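Long-range contacts in 5-carboxymethyl-2-hydroxymuconate semialdehyde dehydrogenase (Thermus thermophilus, PDB 2D4E), which probably catalyses the NAD-dependent oxidation of 5-carboxymethyl-2-hydroxymuconate semialdehyde to the corresponding acid, as a member of the aldehyde dehydrogenase family: residues Ala27-Phe35 and Phe203-Lys213; Ser308-Phe318 and Leu415-Ala426. One frame throughout, in Å; residues are numbered along the deposited sequence.

Contact 1: Ala27-Phe35 and Phe203-Lys213; sequences ALHFIAGEF and FTATKLAEILK
F35 and F30 of the hairpin lie against one side of helix 203-213, and their rings meet it differently. F35 turns its outer edge to the helix: the backbone N of E210 lies in the ring plane, and CE2 comes 3.7 Å from T206 O, again near that plane. Its CZ also approaches E210 CG at 3.4 Å, the two side chains crossing at about a right angle with ring and carboxylate planes 87° apart. The F30 ring, with CG trans to the backbone N (chi1 -170°), puts CD1 over the centre of one F35 face and sends CE1 to K213 CD at 3.8 Å, where the lysine chain crosses it nearly perpendicularly. A209 CB fills the angle between the two aromatics, 3.9 Å from F30 CB and 3.8 Å from F35 CE2.

Toward the start of the helix a hydrogen bond joins the apolar contacts. T206 OG1 donates to L28 O over 3.0 Å, coming in slightly tilted from the carbonyl plane; the same hydroxyl is hydrogen-bonded to Q226, so two partners fix its rotation. A27 CB sits at the edge of the F203 ring, 3.9 Å from CD2. Strand 222-224 lies beside both segments, with L224 touching F30 and T206. At the hairpin tip, G33 has a positive phi within the type I' turn from I31 to E34. The whole is a beta hairpin with a two-residue type I' turn, laid on a helix that follows strand 193-196 of the parallel, Rossmann-like NAD-binding sheet of aldehyde dehydrogenases.

Contact 2: Ser308-Phe318 and Leu415-Ala426; sequences SSRLLVEEKIF and LVAIPFKDEEEA
F420 takes a chi1 of 66°, with CG between its backbone N and carbonyl carbon, and this swings the ring across to strand 310-314, where E314 N stands 3.2 Å above one face, toward its rim. A426 CB, from the start of the next helix, covers the centre of the opposite face, and L312 O lies at the edge, in plane. E314, extended from a CG trans to the backbone N (chi1 -166°), crosses the ring rim with CB 3.5 Å from F420 CE1; its carboxylate is held by A282 N. Replacing F420 by an alanine is likely to open a gap between E314 and A426 and leave L312 CB without its aromatic neighbour.

The backbones pair in parallel register from R310 with V416 to E314 with F420. Bonds alternate along the ladder: L311 N donates to V416 O, and I418 N returns to L311 O over 2.7 Å with an N-H...O angle of 170°. Near its end, F420 N meets V313 O from above the carbonyl plane, whereas E315 N closes on F420 O at 2.8 Å.

Side chains divide between the two faces. L312 and I418 run side by side on the face of R310 and F420, where L312 CD2 lies 3.6 Å from I418 CB. Across the sheet, the F318 ring reaches back from the following helix, its CD2 3.5 Å from P419 CB and its CZ 3.9 Å from A417 CB. D422 caps the helix after F420 by accepting from E425 N. Adjacent parallel strands that each run into a helix are characteristic of an alpha/beta sheet, here the mixed sheet of the probable catalytic domain of aldehyde dehydrogenases.

How the contacts relate
The two contacts share no secondary-structure element and lie on opposite sides of the chain's centre, their own centres about 47 Å apart and their nearest atoms about 24 Å. Contact 1 is partly buried and joins a hairpin to a helix through side chains, with a single hydrogen bond across it; it buries 425 Å², both sides together. Contact 2 is mostly buried, buries 869 Å² on the same count and rests on six backbone hydrogen bonds between neighbouring strands of one sheet, with charged residues gathered near its exposed end. Contact 1 thus adds a peripheral layer to the helix of one alpha/beta sheet, whereas contact 2 belongs to the interior of the other.

Contact 1: Ala27-Phe35 and Phe203-Lys213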
loop_
_atom_site.group_PDB
_atom_site.type_symbol
_atom_site.label_atom_id
_atom_site.label_comp_id
_atom_site.label_asym_id
_atom_site.label_seq_id
_atom_site.Cartn_x
_atom_site.Cartn_y
_atom_site.Cartn_z
ATOM N N ALA C 27 -18.019 26.645 -32.976
ATOM C CA ALA C 27 -17.244 26.090 -31.866
ATOM C C ALA C 27 -15.766 26.210 -32.235
ATOM O O ALA C 27 -15.294 25.538 -33.149
ATOM C CB ALA C 27 -17.625 24.629 -31.640
ATOM N N LEU C 28 -15.036 27.063 -31.525
ATOM C CA LEU C 28 -13.623 27.282 -31.831
ATOM C C LEU C 28 -12.635 26.491 -30.982
ATOM O O LEU C 28 -12.992 25.896 -29.964
ATOM C CB LEU C 28 -13.294 28.772 -31.705
ATOM C CG LEU C 28 -14.127 29.741 -32.553
ATOM C CD1 LEU C 28 -13.765 31.176 -32.204
ATOM C CD2 LEU C 28 -13.881 29.466 -34.022
ATOM N N HIS C 29 -11.381 26.491 -31.420
ATOM C CA HIS C 29 -10.318 25.820 -30.691
ATOM C C HIS C 29 -9.964 26.741 -29.536
ATOM O O HIS C 29 -10.330 27.915 -29.533
ATOM C CB HIS C 29 -9.049 25.674 -31.544
ATOM C CG HIS C 29 -9.283 25.127 -32.916
ATOM N ND1 HIS C 29 -9.793 23.866 -33.142
ATOM C CD2 HIS C 29 -9.041 25.661 -34.138
ATOM C CE1 HIS C 29 -9.854 23.647 -34.444
ATOM N NE2 HIS C 29 -9.404 24.720 -35.070
ATOM N N PHE C 30 -9.268 26.199 -28.546
ATOM C CA PHE C 30 -8.798 27.004 -27.434
ATOM C C PHE C 30 -7.309 26.687 -27.385
ATOM O O PHE C 30 -6.907 25.588 -26.997
ATOM C CB PHE C 30 -9.452 26.619 -26.110
ATOM C CG PHE C 30 -9.158 27.594 -25.011
ATOM C CD1 PHE C 30 -9.826 28.816 -24.956
ATOM C CD2 PHE C 30 -8.160 27.331 -24.073
ATOM C CE1 PHE C 30 -9.505 29.764 -23.986
ATOM C CE2 PHE C 30 -7.829 28.274 -23.096
ATOM C CZ PHE C 30 -8.504 29.494 -23.054
ATOM N N ILE C 31 -6.500 27.651 -27.799
ATOM C CA ILE C 31 -5.059 27.469 -27.849
ATOM C C ILE C 31 -4.320 28.604 -27.159
ATOM O O ILE C 31 -4.658 29.776 -27.331
ATOM C CB ILE C 31 -4.603 27.363 -29.319
ATOM C CG1 ILE C 31 -5.325 26.185 -29.983
ATOM C CG2 ILE C 31 -3.093 27.204 -29.395
ATOM C CD1 ILE C 31 -5.116 26.082 -31.470
ATOM N N ALA C 32 -3.317 28.247 -26.366
ATOM C CA ALA C 32 -2.521 29.231 -25.650
ATOM C C ALA C 32 -3.392 30.293 -24.966
ATOM O O ALA C 32 -3.115 31.490 -25.058
ATOM C CB ALA C 32 -1.533 29.895 -26.609
ATOM N N GLY C 33 -4.455 29.851 -24.301
ATOM C CA GLY C 33 -5.321 30.773 -23.582
ATOM C C GLY C 33 -6.352 31.607 -24.330
ATOM O O GLY C 33 -6.902 32.542 -23.755
ATOM N N GLU C 34 -6.634 31.275 -25.586
ATOM C CA GLU C 34 -7.610 32.034 -26.369
ATOM C C GLU C 34 -8.408 31.157 -27.324
ATOM O O GLU C 34 -7.910 30.132 -27.799
ATOM C CB GLU C 34 -6.909 33.109 -27.212
ATOM C CG GLU C 34 -6.223 34.218 -26.437
ATOM C CD GLU C 34 -5.616 35.268 -27.360
ATOM O OE1 GLU C 34 -4.993 36.227 -26.847
ATOM O OE2 GLU C 34 -5.765 35.133 -28.600
ATOM N N PHE C 35 -9.644 31.563 -27.609
ATOM C CA PHE C 35 -10.462 30.828 -28.566
ATOM C C PHE C 35 -10.073 31.329 -29.949
ATOM O O PHE C 35 -10.051 32.531 -30.197
ATOM C CB PHE C 35 -11.953 31.064 -28.328
ATOM C CG PHE C 35 -12.499 30.303 -27.159
ATOM C CD1 PHE C 35 -12.639 30.913 -25.916
ATOM C CD2 PHE C 35 -12.834 28.957 -27.290
ATOM C CE1 PHE C 35 -13.104 30.186 -24.815
ATOM C CE2 PHE C 35 -13.298 28.224 -26.201
ATOM C CZ PHE C 35 -13.433 28.836 -24.962
ATOM N N PHE C 203 -19.492 20.420 -29.772
ATOM C CA PHE C 203 -19.926 21.559 -28.964
ATOM C C PHE C 203 -19.600 21.589 -27.476
ATOM O O PHE C 203 -19.063 22.580 -26.979
ATOM C CB PHE C 203 -21.425 21.771 -29.172
ATOM C CG PHE C 203 -21.793 21.992 -30.604
ATOM C CD1 PHE C 203 -22.869 21.323 -31.172
ATOM C CD2 PHE C 203 -21.020 22.825 -31.407
ATOM C CE1 PHE C 203 -23.167 21.476 -32.525
ATOM C CE2 PHE C 203 -21.310 22.982 -32.757
ATOM C CZ PHE C 203 -22.384 22.305 -33.316
ATOM N N THR C 204 -19.930 20.521 -26.762
ATOM C CA THR C 204 -19.675 20.461 -25.330
ATOM C C THR C 204 -18.213 20.744 -24.946
ATOM O O THR C 204 -17.949 21.339 -23.904
ATOM C CB THR C 204 -20.088 19.086 -24.771
ATOM O OG1 THR C 204 -21.478 18.860 -25.047
ATOM C CG2 THR C 204 -19.853 19.026 -23.269
ATOM N N ALA C 205 -17.270 20.319 -25.783
ATOM C CA ALA C 205 -15.855 20.534 -25.498
ATOM C C ALA C 205 -15.491 22.021 -25.541
ATOM O O ALA C 205 -14.755 22.511 -24.687
ATOM C CB ALA C 205 -14.994 19.743 -26.488
ATOM N N THR C 206 -15.995 22.740 -26.535
ATOM C CA THR C 206 -15.713 24.169 -26.625
ATOM C C THR C 206 -16.309 24.861 -25.401
ATOM O O THR C 206 -15.726 25.804 -24.863
ATOM C CB THR C 206 -16.303 24.776 -27.915
ATOM O OG1 THR C 206 -15.427 24.493 -29.017
ATOM C CG2 THR C 206 -16.481 26.283 -27.771
ATOM N N LYS C 207 -17.466 24.377 -24.955
ATOM C CA LYS C 207 -18.125 24.937 -23.780
ATOM C C LYS C 207 -17.267 24.682 -22.536
ATOM O O LYS C 207 -17.105 25.558 -21.678
ATOM C CB LYS C 207 -19.509 24.303 -23.601
ATOM C CG LYS C 207 -20.292 24.844 -22.412
ATOM C CD LYS C 207 -20.581 26.339 -22.547
ATOM C CE LYS C 207 -21.418 26.830 -21.376
ATOM N NZ LYS C 207 -21.855 28.242 -21.542
ATOM N N LEU C 208 -16.718 23.473 -22.451
ATOM C CA LEU C 208 -15.869 23.088 -21.340
ATOM C C LEU C 208 -14.657 24.012 -21.297
ATOM O O LEU C 208 -14.238 24.449 -20.224
ATOM C CB LEU C 208 -15.418 21.631 -21.498
ATOM C CG LEU C 208 -14.437 21.098 -20.447
ATOM C CD1 LEU C 208 -15.053 21.223 -19.055
ATOM C CD2 LEU C 208 -14.083 19.635 -20.766
ATOM N N ALA C 209 -14.090 24.308 -22.462
ATOM C CA ALA C 209 -12.941 25.206 -22.514
ATOM C C ALA C 209 -13.343 26.573 -21.954
ATOM O O ALA C 209 -12.566 27.210 -21.243
ATOM C CB ALA C 209 -12.444 25.354 -23.940
ATOM N N GLU C 210 -14.558 27.017 -22.266
ATOM C CA GLU C 210 -15.025 28.309 -21.767
ATOM C C GLU C 210 -14.991 28.291 -20.248
ATOM O O GLU C 210 -14.516 29.232 -19.613
ATOM C CB GLU C 210 -16.452 28.599 -22.241
ATOM C CG GLU C 210 -16.585 28.770 -23.745
ATOM C CD GLU C 210 -17.976 29.216 -24.163
ATOM O OE1 GLU C 210 -18.245 29.256 -25.382
ATOM O OE2 GLU C 210 -18.796 29.533 -23.276
ATOM N N ILE C 211 -15.489 27.202 -19.677
ATOM C CA ILE C 211 -15.527 27.040 -18.237
ATOM C C ILE C 211 -14.129 27.004 -17.628
ATOM O O ILE C 211 -13.880 27.654 -16.617
ATOM C CB ILE C 211 -16.308 25.766 -17.858
ATOM C CG1 ILE C 211 -17.786 25.961 -18.219
ATOM C CG2 ILE C 211 -16.140 25.461 -16.374
ATOM C CD1 ILE C 211 -18.639 24.726 -18.052
ATOM N N LEU C 212 -13.213 26.249 -18.225
ATOM C CA LEU C 212 -11.862 26.203 -17.682
ATOM C C LEU C 212 -11.226 27.585 -17.746
ATOM O O LEU C 212 -10.388 27.925 -16.912
ATOM C CB LEU C 212 -10.999 25.184 -18.428
ATOM C CG LEU C 212 -10.983 23.803 -17.756
ATOM C CD1 LEU C 212 -12.407 23.253 -17.654
ATOM C CD2 LEU C 212 -10.092 22.854 -18.534
ATOM N N LYS C 213 -11.626 28.387 -18.731
ATOM C CA LYS C 213 -11.090 29.736 -18.842
ATOM C C LYS C 213 -11.742 30.596 -17.762
ATOM O O LYS C 213 -11.116 31.503 -17.221
ATOM C CB LYS C 213 -11.375 30.337 -20.222
ATOM C CG LYS C 213 -10.912 31.787 -20.357
ATOM C CD LYS C 213 -11.209 32.349 -21.739
ATOM C CE LYS C 213 -10.938 33.855 -21.817
ATOM N NZ LYS C 213 -9.510 34.198 -21.545
#

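Contact 2: Ser308-Phe318 and Leu415-Ala426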
loop_
_atom_site.group_PDB
_atom_site.type_symbol
_atom_site.label_atom_id
_atom_site.label_comp_id
_atom_site.label_asym_id
_atom_site.label_seq_id
_atom_site.Cartn_x
_atom_site.Cartn_y
_atom_site.Cartn_z
ATOM N N SER C 308 -24.207 -4.654 -21.954
ATOM C CA SER C 308 -24.216 -6.116 -21.979
ATOM C C SER C 308 -24.935 -6.538 -23.263
ATOM O O SER C 308 -26.110 -6.910 -23.243
ATOM C CB SER C 308 -24.939 -6.671 -20.739
ATOM O OG SER C 308 -26.172 -6.008 -20.514
ATOM N N SER C 309 -24.215 -6.461 -24.378
ATOM C CA SER C 309 -24.753 -6.793 -25.691
ATOM C C SER C 309 -24.950 -8.290 -25.928
ATOM O O SER C 309 -25.581 -8.697 -26.905
ATOM C CB SER C 309 -23.855 -6.192 -26.774
ATOM O OG SER C 309 -22.492 -6.453 -26.495
ATOM N N ARG C 310 -24.396 -9.110 -25.045
ATOM C CA ARG C 310 -24.571 -10.550 -25.147
ATOM C C ARG C 310 -25.239 -11.012 -23.860
ATOM O O ARG C 310 -24.763 -10.721 -22.764
ATOM C CB ARG C 310 -23.233 -11.272 -25.324
ATOM C CG ARG C 310 -22.663 -11.237 -26.726
ATOM C CD ARG C 310 -21.406 -12.100 -26.782
ATOM N NE ARG C 310 -20.381 -11.633 -25.843
ATOM C CZ ARG C 310 -19.510 -12.426 -25.224
ATOM N NH1 ARG C 310 -19.531 -13.740 -25.431
ATOM N NH2 ARG C 310 -18.611 -11.906 -24.400
ATOM N N LEU C 311 -26.360 -11.704 -24.003
ATOM C CA LEU C 311 -27.104 -12.211 -22.861
ATOM C C LEU C 311 -27.038 -13.736 -22.845
ATOM O O LEU C 311 -27.641 -14.396 -23.688
ATOM C CB LEU C 311 -28.566 -11.761 -22.947
ATOM C CG LEU C 311 -29.513 -12.372 -21.911
ATOM C CD1 LEU C 311 -29.015 -12.032 -20.509
ATOM C CD2 LEU C 311 -30.930 -11.853 -22.128
ATOM N N LEU C 312 -26.295 -14.290 -21.894
ATOM C CA LEU C 312 -26.158 -15.737 -21.770
ATOM C C LEU C 312 -27.120 -16.213 -20.696
ATOM O O LEU C 312 -26.997 -15.833 -19.534
ATOM C CB LEU C 312 -24.717 -16.099 -21.399
ATOM C CG LEU C 312 -23.726 -15.968 -22.561
ATOM C CD1 LEU C 312 -22.289 -15.831 -22.047
ATOM C CD2 LEU C 312 -23.864 -17.191 -23.452
ATOM N N VAL C 313 -28.080 -17.046 -21.086
ATOM C CA VAL C 313 -29.079 -17.539 -20.153
ATOM C C VAL C 313 -29.081 -19.059 -20.072
ATOM O O VAL C 313 -29.067 -19.744 -21.094
ATOM C CB VAL C 313 -30.484 -17.052 -20.565
ATOM C CG1 VAL C 313 -31.513 -17.466 -19.522
ATOM C CG2 VAL C 313 -30.474 -15.536 -20.750
ATOM N N GLU C 314 -29.089 -19.581 -18.851
ATOM C CA GLU C 314 -29.095 -21.026 -18.643
ATOM C C GLU C 314 -30.312 -21.595 -19.376
ATOM O O GLU C 314 -31.415 -21.052 -19.280
ATOM C CB GLU C 314 -29.165 -21.339 -17.149
ATOM C CG GLU C 314 -28.838 -22.781 -16.794
ATOM C CD GLU C 314 -28.675 -22.990 -15.295
ATOM O OE1 GLU C 314 -28.784 -22.003 -14.527
ATOM O OE2 GLU C 314 -28.431 -24.146 -14.886
ATOM N N GLU C 315 -30.095 -22.683 -20.109
ATOM C CA GLU C 315 -31.136 -23.322 -20.908
ATOM C C GLU C 315 -32.502 -23.534 -20.272
ATOM O O GLU C 315 -33.521 -23.191 -20.877
ATOM C CB GLU C 315 -30.627 -24.662 -21.450
ATOM C CG GLU C 315 -29.489 -24.520 -22.448
ATOM C CD GLU C 315 -29.023 -25.851 -23.011
ATOM O OE1 GLU C 315 -28.079 -25.846 -23.833
ATOM O OE2 GLU C 315 -29.597 -26.899 -22.636
ATOM N N LYS C 316 -32.532 -24.089 -19.062
ATOM C CA LYS C 316 -33.798 -24.379 -18.391
ATOM C C LYS C 316 -34.716 -23.181 -18.177
ATOM O O LYS C 316 -35.890 -23.358 -17.858
ATOM C CB LYS C 316 -33.547 -25.077 -17.047
ATOM C CG LYS C 316 -32.883 -24.200 -15.990
ATOM C CD LYS C 316 -32.724 -24.927 -14.654
ATOM C CE LYS C 316 -31.695 -26.045 -14.736
ATOM N NZ LYS C 316 -31.454 -26.686 -13.408
ATOM N N ILE C 317 -34.199 -21.966 -18.345
ATOM C CA ILE C 317 -35.029 -20.774 -18.169
ATOM C C ILE C 317 -34.932 -19.840 -19.362
ATOM O O ILE C 317 -35.498 -18.746 -19.349
ATOM C CB ILE C 317 -34.624 -19.960 -16.929
ATOM C CG1 ILE C 317 -33.150 -19.548 -17.037
ATOM C CG2 ILE C 317 -34.911 -20.759 -15.671
ATOM C CD1 ILE C 317 -32.766 -18.382 -16.144
ATOM N N PHE C 318 -34.218 -20.274 -20.393
ATOM C CA PHE C 318 -34.025 -19.455 -21.580
ATOM C C PHE C 318 -35.323 -18.928 -22.195
ATOM O O PHE C 318 -35.492 -17.720 -22.369
ATOM C CB PHE C 318 -33.225 -20.243 -22.627
ATOM C CG PHE C 318 -32.728 -19.402 -23.762
ATOM C CD1 PHE C 318 -33.546 -19.126 -24.853
ATOM C CD2 PHE C 318 -31.448 -18.856 -23.724
ATOM C CE1 PHE C 318 -33.096 -18.313 -25.896
ATOM C CE2 PHE C 318 -30.983 -18.042 -24.759
ATOM C CZ PHE C 318 -31.807 -17.768 -25.847
ATOM N N LEU C 415 -29.421 -6.491 -28.884
ATOM C CA LEU C 415 -29.022 -7.557 -27.974
ATOM C C LEU C 415 -29.092 -8.926 -28.632
ATOM O O LEU C 415 -29.959 -9.178 -29.471
ATOM C CB LEU C 415 -29.932 -7.562 -26.744
ATOM C CG LEU C 415 -29.685 -8.652 -25.691
ATOM C CD1 LEU C 415 -28.385 -8.353 -24.944
ATOM C CD2 LEU C 415 -30.851 -8.698 -24.708
ATOM N N VAL C 416 -28.167 -9.802 -28.255
ATOM C CA VAL C 416 -28.162 -11.163 -28.767
ATOM C C VAL C 416 -28.165 -12.107 -27.566
ATOM O O VAL C 416 -27.266 -12.068 -26.733
ATOM C CB VAL C 416 -26.931 -11.449 -29.679
ATOM C CG1 VAL C 416 -25.632 -11.259 -28.911
ATOM C CG2 VAL C 416 -27.018 -12.866 -30.222
ATOM N N ALA C 417 -29.214 -12.919 -27.469
ATOM C CA ALA C 417 -29.383 -13.884 -26.384
ATOM C C ALA C 417 -28.816 -15.242 -26.807
ATOM O O ALA C 417 -29.126 -15.744 -27.889
ATOM C CB ALA C 417 -30.861 -14.016 -26.038
ATOM N N ILE C 418 -28.001 -15.837 -25.941
ATOM C CA ILE C 418 -27.351 -17.113 -26.223
ATOM C C ILE C 418 -27.505 -18.053 -25.033
ATOM O O ILE C 418 -27.236 -17.672 -23.898
ATOM C CB ILE C 418 -25.850 -16.888 -26.482
ATOM C CG1 ILE C 418 -25.674 -15.802 -27.543
ATOM C CG2 ILE C 418 -25.187 -18.182 -26.930
ATOM C CD1 ILE C 418 -24.288 -15.190 -27.577
ATOM N N PRO C 419 -27.935 -19.300 -25.282
ATOM C CA PRO C 419 -28.119 -20.283 -24.209
ATOM C C PRO C 419 -26.844 -20.990 -23.768
ATOM O O PRO C 419 -25.864 -21.052 -24.511
ATOM C CB PRO C 419 -29.109 -21.269 -24.823
ATOM C CG PRO C 419 -28.658 -21.310 -26.254
ATOM C CD PRO C 419 -28.446 -19.828 -26.562
ATOM N N PHE C 420 -26.856 -21.503 -22.543
ATOM C CA PHE C 420 -25.727 -22.277 -22.041
ATOM C C PHE C 420 -26.321 -23.370 -21.163
ATOM O O PHE C 420 -27.347 -23.159 -20.508
ATOM C CB PHE C 420 -24.702 -21.396 -21.295
ATOM C CG PHE C 420 -25.200 -20.791 -20.008
ATOM C CD1 PHE C 420 -25.300 -21.559 -18.848
ATOM C CD2 PHE C 420 -25.505 -19.434 -19.942
ATOM C CE1 PHE C 420 -25.689 -20.985 -17.639
ATOM C CE2 PHE C 420 -25.894 -18.848 -18.743
ATOM C CZ PHE C 420 -25.987 -19.625 -17.583
ATOM N N LYS C 421 -25.708 -24.549 -21.183
ATOM C CA LYS C 421 -26.228 -25.671 -20.411
ATOM C C LYS C 421 -25.687 -25.764 -18.990
ATOM O O LYS C 421 -26.323 -26.361 -18.129
ATOM C CB LYS C 421 -25.968 -26.990 -21.151
ATOM C CG LYS C 421 -24.527 -27.465 -21.112
ATOM C CD LYS C 421 -24.360 -28.764 -21.887
ATOM C CE LYS C 421 -23.055 -29.466 -21.529
ATOM N NZ LYS C 421 -21.868 -28.611 -21.790
ATOM N N ASP C 422 -24.519 -25.179 -18.742
ATOM C CA ASP C 422 -23.934 -25.222 -17.407
ATOM C C ASP C 422 -22.881 -24.140 -17.194
ATOM O O ASP C 422 -22.503 -23.433 -18.130
ATOM C CB ASP C 422 -23.339 -26.613 -17.142
ATOM C CG ASP C 422 -22.258 -26.992 -18.135
ATOM O OD1 ASP C 422 -21.954 -28.199 -18.240
ATOM O OD2 ASP C 422 -21.701 -26.095 -18.803
ATOM N N GLU C 423 -22.413 -24.018 -15.957
ATOM C CA GLU C 423 -21.421 -23.009 -15.595
ATOM C C GLU C 423 -20.213 -23.006 -16.523
ATOM O O GLU C 423 -19.817 -21.958 -17.037
ATOM C CB GLU C 423 -20.969 -23.212 -14.146
ATOM C CG GLU C 423 -19.934 -22.201 -13.674
ATOM C CD GLU C 423 -19.546 -22.380 -12.212
ATOM O OE1 GLU C 423 -18.467 -21.879 -11.827
ATOM O OE2 GLU C 423 -20.318 -23.007 -11.450
ATOM N N GLU C 424 -19.630 -24.182 -16.732
ATOM C CA GLU C 424 -18.465 -24.336 -17.604
ATOM C C GLU C 424 -18.702 -23.736 -18.998
ATOM O O GLU C 424 -17.851 -23.021 -19.529
ATOM C CB GLU C 424 -18.113 -25.830 -17.707
ATOM C CG GLU C 424 -17.252 -26.237 -18.895
ATOM C CD GLU C 424 -16.997 -27.746 -18.938
ATOM O OE1 GLU C 424 -17.955 -28.527 -18.731
ATOM O OE2 GLU C 424 -15.841 -28.154 -19.190
ATOM N N GLU C 425 -19.861 -24.024 -19.582
ATOM C CA GLU C 425 -20.188 -23.509 -20.907
ATOM C C GLU C 425 -20.505 -22.009 -20.860
ATOM O O GLU C 425 -20.184 -21.274 -21.790
ATOM C CB GLU C 425 -21.366 -24.292 -21.501
ATOM C CG GLU C 425 -21.820 -23.819 -22.876
ATOM C CD GLU C 425 -22.829 -24.766 -23.508
ATOM O OE1 GLU C 425 -22.404 -25.808 -24.053
ATOM O OE2 GLU C 425 -24.043 -24.478 -23.451
ATOM N N ALA C 426 -21.127 -21.554 -19.779
ATOM C CA ALA C 426 -21.437 -20.133 -19.650
ATOM C C ALA C 426 -20.127 -19.336 -19.653
ATOM O O ALA C 426 -20.023 -18.294 -20.303
ATOM C CB ALA C 426 -22.205 -19.872 -18.361
HETATM O O HOH W 1 -28.123 -26.151 -16.543
HETATM O O HOH W 2 -26.271 -24.618 -25.115
#